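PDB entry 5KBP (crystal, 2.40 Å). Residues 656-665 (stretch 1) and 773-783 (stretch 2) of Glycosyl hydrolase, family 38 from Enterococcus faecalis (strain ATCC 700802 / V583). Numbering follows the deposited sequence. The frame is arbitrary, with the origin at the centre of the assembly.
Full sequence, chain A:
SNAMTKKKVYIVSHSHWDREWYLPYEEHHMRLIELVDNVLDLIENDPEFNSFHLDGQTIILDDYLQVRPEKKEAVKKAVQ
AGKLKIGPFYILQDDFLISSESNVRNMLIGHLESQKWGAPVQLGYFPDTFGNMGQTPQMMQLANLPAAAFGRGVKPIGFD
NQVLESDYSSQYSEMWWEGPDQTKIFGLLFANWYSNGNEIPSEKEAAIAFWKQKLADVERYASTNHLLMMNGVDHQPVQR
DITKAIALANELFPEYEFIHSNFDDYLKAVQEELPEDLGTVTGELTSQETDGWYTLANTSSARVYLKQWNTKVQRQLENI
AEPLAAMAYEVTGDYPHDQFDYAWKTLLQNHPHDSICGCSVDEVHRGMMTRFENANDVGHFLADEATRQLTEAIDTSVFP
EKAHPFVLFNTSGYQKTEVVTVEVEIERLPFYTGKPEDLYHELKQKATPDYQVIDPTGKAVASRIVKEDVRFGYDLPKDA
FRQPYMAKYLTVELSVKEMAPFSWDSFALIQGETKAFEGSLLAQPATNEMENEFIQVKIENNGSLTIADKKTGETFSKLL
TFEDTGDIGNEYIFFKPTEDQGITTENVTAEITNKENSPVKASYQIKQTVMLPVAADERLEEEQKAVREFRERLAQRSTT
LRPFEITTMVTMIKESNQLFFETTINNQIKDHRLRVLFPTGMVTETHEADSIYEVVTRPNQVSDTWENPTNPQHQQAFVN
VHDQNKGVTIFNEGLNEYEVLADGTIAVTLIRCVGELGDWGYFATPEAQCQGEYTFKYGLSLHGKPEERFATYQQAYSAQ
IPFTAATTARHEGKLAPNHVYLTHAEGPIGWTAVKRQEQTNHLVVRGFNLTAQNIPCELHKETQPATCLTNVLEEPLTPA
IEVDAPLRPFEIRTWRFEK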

# COMPACT_ATOMS: atom_id res chain seq x y z
N SER A 656 14.01 -31.30 -22.82
CA SER A 656 12.64 -31.23 -22.32
C SER A 656 11.67 -31.12 -23.48
O SER A 656 11.97 -30.50 -24.50
CB SER A 656 12.46 -30.03 -21.37
OG SER A 656 11.10 -29.89 -21.00
N ASN A 657 10.50 -31.73 -23.31
CA ASN A 657 9.41 -31.63 -24.27
C ASN A 657 8.52 -30.42 -24.02
O ASN A 657 7.50 -30.26 -24.70
CB ASN A 657 8.56 -32.91 -24.25
CG ASN A 657 7.81 -33.09 -22.94
OD1 ASN A 657 8.25 -32.64 -21.88
ND2 ASN A 657 6.66 -33.76 -23.01
N GLN A 658 8.88 -29.57 -23.06
CA GLN A 658 8.07 -28.40 -22.73
C GLN A 658 8.38 -27.26 -23.69
O GLN A 658 9.54 -26.89 -23.88
CB GLN A 658 8.34 -27.96 -21.29
CG GLN A 658 7.79 -28.89 -20.23
CD GLN A 658 7.91 -28.32 -18.84
OE1 GLN A 658 8.97 -27.84 -18.44
NE2 GLN A 658 6.81 -28.35 -18.09
N LEU A 659 7.34 -26.72 -24.30
CA LEU A 659 7.45 -25.57 -25.20
C LEU A 659 6.95 -24.34 -24.44
O LEU A 659 5.76 -24.24 -24.14
CB LEU A 659 6.66 -25.79 -26.48
CG LEU A 659 7.03 -24.94 -27.69
CD1 LEU A 659 8.41 -25.33 -28.22
CD2 LEU A 659 5.97 -25.07 -28.78
N PHE A 660 7.86 -23.42 -24.12
CA PHE A 660 7.54 -22.28 -23.29
C PHE A 660 7.14 -21.07 -24.13
O PHE A 660 7.70 -20.84 -25.21
CB PHE A 660 8.74 -21.91 -22.40
CG PHE A 660 9.05 -22.94 -21.35
CD1 PHE A 660 9.87 -24.02 -21.65
CD2 PHE A 660 8.52 -22.84 -20.08
CE1 PHE A 660 10.16 -24.97 -20.68
CE2 PHE A 660 8.80 -23.78 -19.11
CZ PHE A 660 9.62 -24.85 -19.41
N PHE A 661 6.17 -20.31 -23.64
CA PHE A 661 5.69 -19.11 -24.30
C PHE A 661 5.77 -17.92 -23.35
O PHE A 661 5.60 -18.07 -22.13
CB PHE A 661 4.24 -19.28 -24.78
CG PHE A 661 4.02 -20.52 -25.60
CD1 PHE A 661 4.63 -20.67 -26.83
CD2 PHE A 661 3.19 -21.52 -25.14
CE1 PHE A 661 4.42 -21.81 -27.58
CE2 PHE A 661 2.97 -22.66 -25.89
CZ PHE A 661 3.59 -22.81 -27.11
N GLU A 662 6.02 -16.75 -23.92
CA GLU A 662 6.08 -15.50 -23.15
C GLU A 662 5.50 -14.40 -24.04
O GLU A 662 6.20 -13.87 -24.91
CB GLU A 662 7.50 -15.18 -22.71
CG GLU A 662 7.58 -14.54 -21.34
CD GLU A 662 9.01 -14.23 -20.91
OE1 GLU A 662 9.47 -13.10 -21.16
OE2 GLU A 662 9.67 -15.13 -20.35
N THR A 663 4.24 -14.07 -23.82
CA THR A 663 3.54 -13.07 -24.62
C THR A 663 3.52 -11.74 -23.88
O THR A 663 3.15 -11.68 -22.70
CB THR A 663 2.11 -13.52 -24.93
OG1 THR A 663 2.13 -14.74 -25.68
CG2 THR A 663 1.37 -12.46 -25.72
N THR A 664 3.92 -10.67 -24.57
CA THR A 664 3.96 -9.33 -24.00
C THR A 664 3.13 -8.39 -24.86
O THR A 664 3.21 -8.41 -26.09
CB THR A 664 5.39 -8.80 -23.90
OG1 THR A 664 5.99 -8.79 -25.20
CG2 THR A 664 6.22 -9.67 -22.97
N ILE A 665 2.32 -7.55 -24.20
CA ILE A 665 1.48 -6.56 -24.87
C ILE A 665 1.57 -5.25 -24.10
O ILE A 665 1.91 -5.21 -22.92
CB ILE A 665 0.01 -7.01 -24.98
CG1 ILE A 665 -0.63 -7.12 -23.59
CG2 ILE A 665 -0.12 -8.32 -25.74
CD1 ILE A 665 -2.12 -7.35 -23.61
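Stretch 2 773-783: EYTFKYGLSLH

What holds stretch 2 to stretch 1 most firmly? A ladder of backbone hydrogen bonds does, joined by one short side-chain bond. Residues 773-783 are extended throughout and run against strand 659-665, with 156° between their N-to-C directions and 4.6 Å between the axes at closest approach. Every second pair exchanges two bonds. Leu659 N donates to Leu780 O at 2.9 Å and Leu780 N to Leu659 O at 2.8 Å; Phe661 N reaches Tyr778 O at 2.7 Å, while the return bond from Tyr778 N to Phe661 O is longer, 3.2 Å. Thr663 N to Phe776 O is 3.0 Å and Phe776 N to Thr663 O 2.7 Å. The last pair has Ile665 N to Tyr774 O at 3.1 Å and Tyr774 N to Ile665 O at 3.0 Å.

Which side chains add polar contacts? Thr663 OG1 and Tyr778 OH form a hydrogen bond of only 2.5 Å, in which either hydroxyl could be the donor. It spans two rungs of the ladder: Tyr778 pairs with Phe661, yet with chi1 at 55° (p) its ring leans along the sheet to Thr663. Beyond the Leu659-Leu780 pair, a water bridges Asn657 and Ser781, donating to Asn657 OD1 at 3.1 Å and lying 3.0 Å from Ser781 OG.

What happens between the doubly bonded rungs? There the paired CA atoms come closer: Phe660 CA lies 4.3 Å from Gly779 CA, and Thr664 CA 4.4 Å from Thr775 CA. Carbonyls also receive CA-H...O contacts, as from Thr664 CA to Tyr774 O at 3.2 Å and from Thr775 CA to Thr663 O at 3.3 Å. The side chains of Phe660, Glu662, Thr664, Thr775 and Lys777 share one face of the sheet, where Glu662 CG packs 3.8 Å from Thr775 CG2.

How does the other face pack? It carries Leu659, Phe661, Thr663 and Ile665 beside Tyr774, Phe776, Tyr778 and Leu780, and is the greasier side. Phe661 is central: its CB sits over the face of the Tyr778 ring, 3.7 Å from the centroid, and the two rings meet obliquely, planes at 39°. Phe661 CE2 also reaches Leu780 CB at 3.7 Å, along the edge of the phenyl ring. Farther along, Ile665 CD1 touches the edge of the Phe776 ring, 3.9 Å from Phe776 CE2. Together the two stretches bury 876 Å², both sides summed.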

# COMPACT_ATOMS: atom_id res chain seq x y z
N GLU A 773 1.73 -2.29 -19.60
CA GLU A 773 2.57 -3.40 -20.03
C GLU A 773 2.21 -4.67 -19.26
O GLU A 773 2.00 -4.64 -18.05
CB GLU A 773 4.04 -3.07 -19.82
CG GLU A 773 4.54 -1.86 -20.59
CD GLU A 773 5.16 -2.22 -21.92
OE1 GLU A 773 5.22 -1.35 -22.82
OE2 GLU A 773 5.59 -3.39 -22.08
N TYR A 774 2.15 -5.79 -19.98
CA TYR A 774 1.83 -7.08 -19.38
C TYR A 774 2.65 -8.17 -20.05
O TYR A 774 2.95 -8.11 -21.24
CB TYR A 774 0.34 -7.41 -19.50
CG TYR A 774 -0.54 -6.64 -18.54
CD1 TYR A 774 -1.03 -5.39 -18.86
CD2 TYR A 774 -0.86 -7.17 -17.29
CE1 TYR A 774 -1.82 -4.68 -17.98
CE2 TYR A 774 -1.65 -6.47 -16.40
CZ TYR A 774 -2.13 -5.23 -16.75
OH TYR A 774 -2.92 -4.53 -15.87
N THR A 775 3.02 -9.17 -19.25
CA THR A 775 3.77 -10.33 -19.73
C THR A 775 3.09 -11.58 -19.21
O THR A 775 2.97 -11.77 -17.99
CB THR A 775 5.23 -10.29 -19.27
OG1 THR A 775 5.86 -9.11 -19.79
CG2 THR A 775 5.97 -11.52 -19.75
N PHE A 776 2.64 -12.44 -20.12
CA PHE A 776 1.94 -13.67 -19.78
C PHE A 776 2.85 -14.86 -20.04
O PHE A 776 3.33 -15.04 -21.17
CB PHE A 776 0.64 -13.80 -20.58
CG PHE A 776 -0.18 -12.55 -20.59
CD1 PHE A 776 -0.95 -12.19 -19.49
CD2 PHE A 776 -0.19 -11.72 -21.70
CE1 PHE A 776 -1.70 -11.03 -19.50
CE2 PHE A 776 -0.95 -10.56 -21.72
CZ PHE A 776 -1.71 -10.22 -20.61
N LYS A 777 3.10 -15.66 -19.01
CA LYS A 777 3.95 -16.84 -19.10
C LYS A 777 3.09 -18.09 -19.10
O LYS A 777 2.31 -18.31 -18.17
CB LYS A 777 4.96 -16.87 -17.95
CG LYS A 777 5.97 -15.74 -17.97
CD LYS A 777 6.97 -15.87 -16.84
CE LYS A 777 7.99 -14.74 -16.87
NZ LYS A 777 8.98 -14.85 -15.77
N TYR A 778 3.24 -18.91 -20.14
CA TYR A 778 2.48 -20.14 -20.27
C TYR A 778 3.28 -21.09 -21.17
O TYR A 778 4.32 -20.72 -21.72
CB TYR A 778 1.07 -19.87 -20.82
CG TYR A 778 1.03 -19.09 -22.12
CD1 TYR A 778 1.27 -17.72 -22.15
CD2 TYR A 778 0.72 -19.72 -23.32
CE1 TYR A 778 1.23 -17.01 -23.33
CE2 TYR A 778 0.68 -19.02 -24.51
CZ TYR A 778 0.93 -17.66 -24.51
OH TYR A 778 0.89 -16.95 -25.69
N GLY A 779 2.79 -22.32 -21.30
CA GLY A 779 3.53 -23.30 -22.07
C GLY A 779 2.68 -24.48 -22.49
O GLY A 779 1.53 -24.62 -22.09
N LEU A 780 3.30 -25.33 -23.31
CA LEU A 780 2.63 -26.48 -23.91
C LEU A 780 3.45 -27.74 -23.65
O LEU A 780 4.68 -27.69 -23.62
CB LEU A 780 2.45 -26.26 -25.43
CG LEU A 780 1.82 -27.33 -26.33
CD1 LEU A 780 1.11 -26.66 -27.50
CD2 LEU A 780 2.86 -28.31 -26.84
N SER A 781 2.76 -28.85 -23.45
CA SER A 781 3.41 -30.14 -23.23
C SER A 781 2.55 -31.24 -23.81
O SER A 781 1.35 -31.33 -23.50
CB SER A 781 3.66 -30.38 -21.73
OG SER A 781 4.33 -31.61 -21.52
N LEU A 782 3.15 -32.08 -24.64
CA LEU A 782 2.44 -33.17 -25.31
C LEU A 782 2.75 -34.50 -24.65
O LEU A 782 3.83 -34.70 -24.08
CB LEU A 782 2.82 -33.22 -26.79
CG LEU A 782 2.53 -31.96 -27.61
CD1 LEU A 782 3.00 -32.12 -29.05
CD2 LEU A 782 1.05 -31.60 -27.56
N HIS A 783 1.79 -35.42 -24.72
CA HIS A 783 1.96 -36.75 -24.16
C HIS A 783 1.18 -37.75 -25.00
O HIS A 783 0.35 -37.37 -25.83
CB HIS A 783 1.52 -36.81 -22.69
CG HIS A 783 0.04 -36.66 -22.49
ND1 HIS A 783 -0.84 -37.70 -22.66
CD2 HIS A 783 -0.71 -35.59 -22.12
CE1 HIS A 783 -2.07 -37.28 -22.42
NE2 HIS A 783 -2.01 -36.01 -22.08
O HOH W 1 6.39 -32.15 -19.39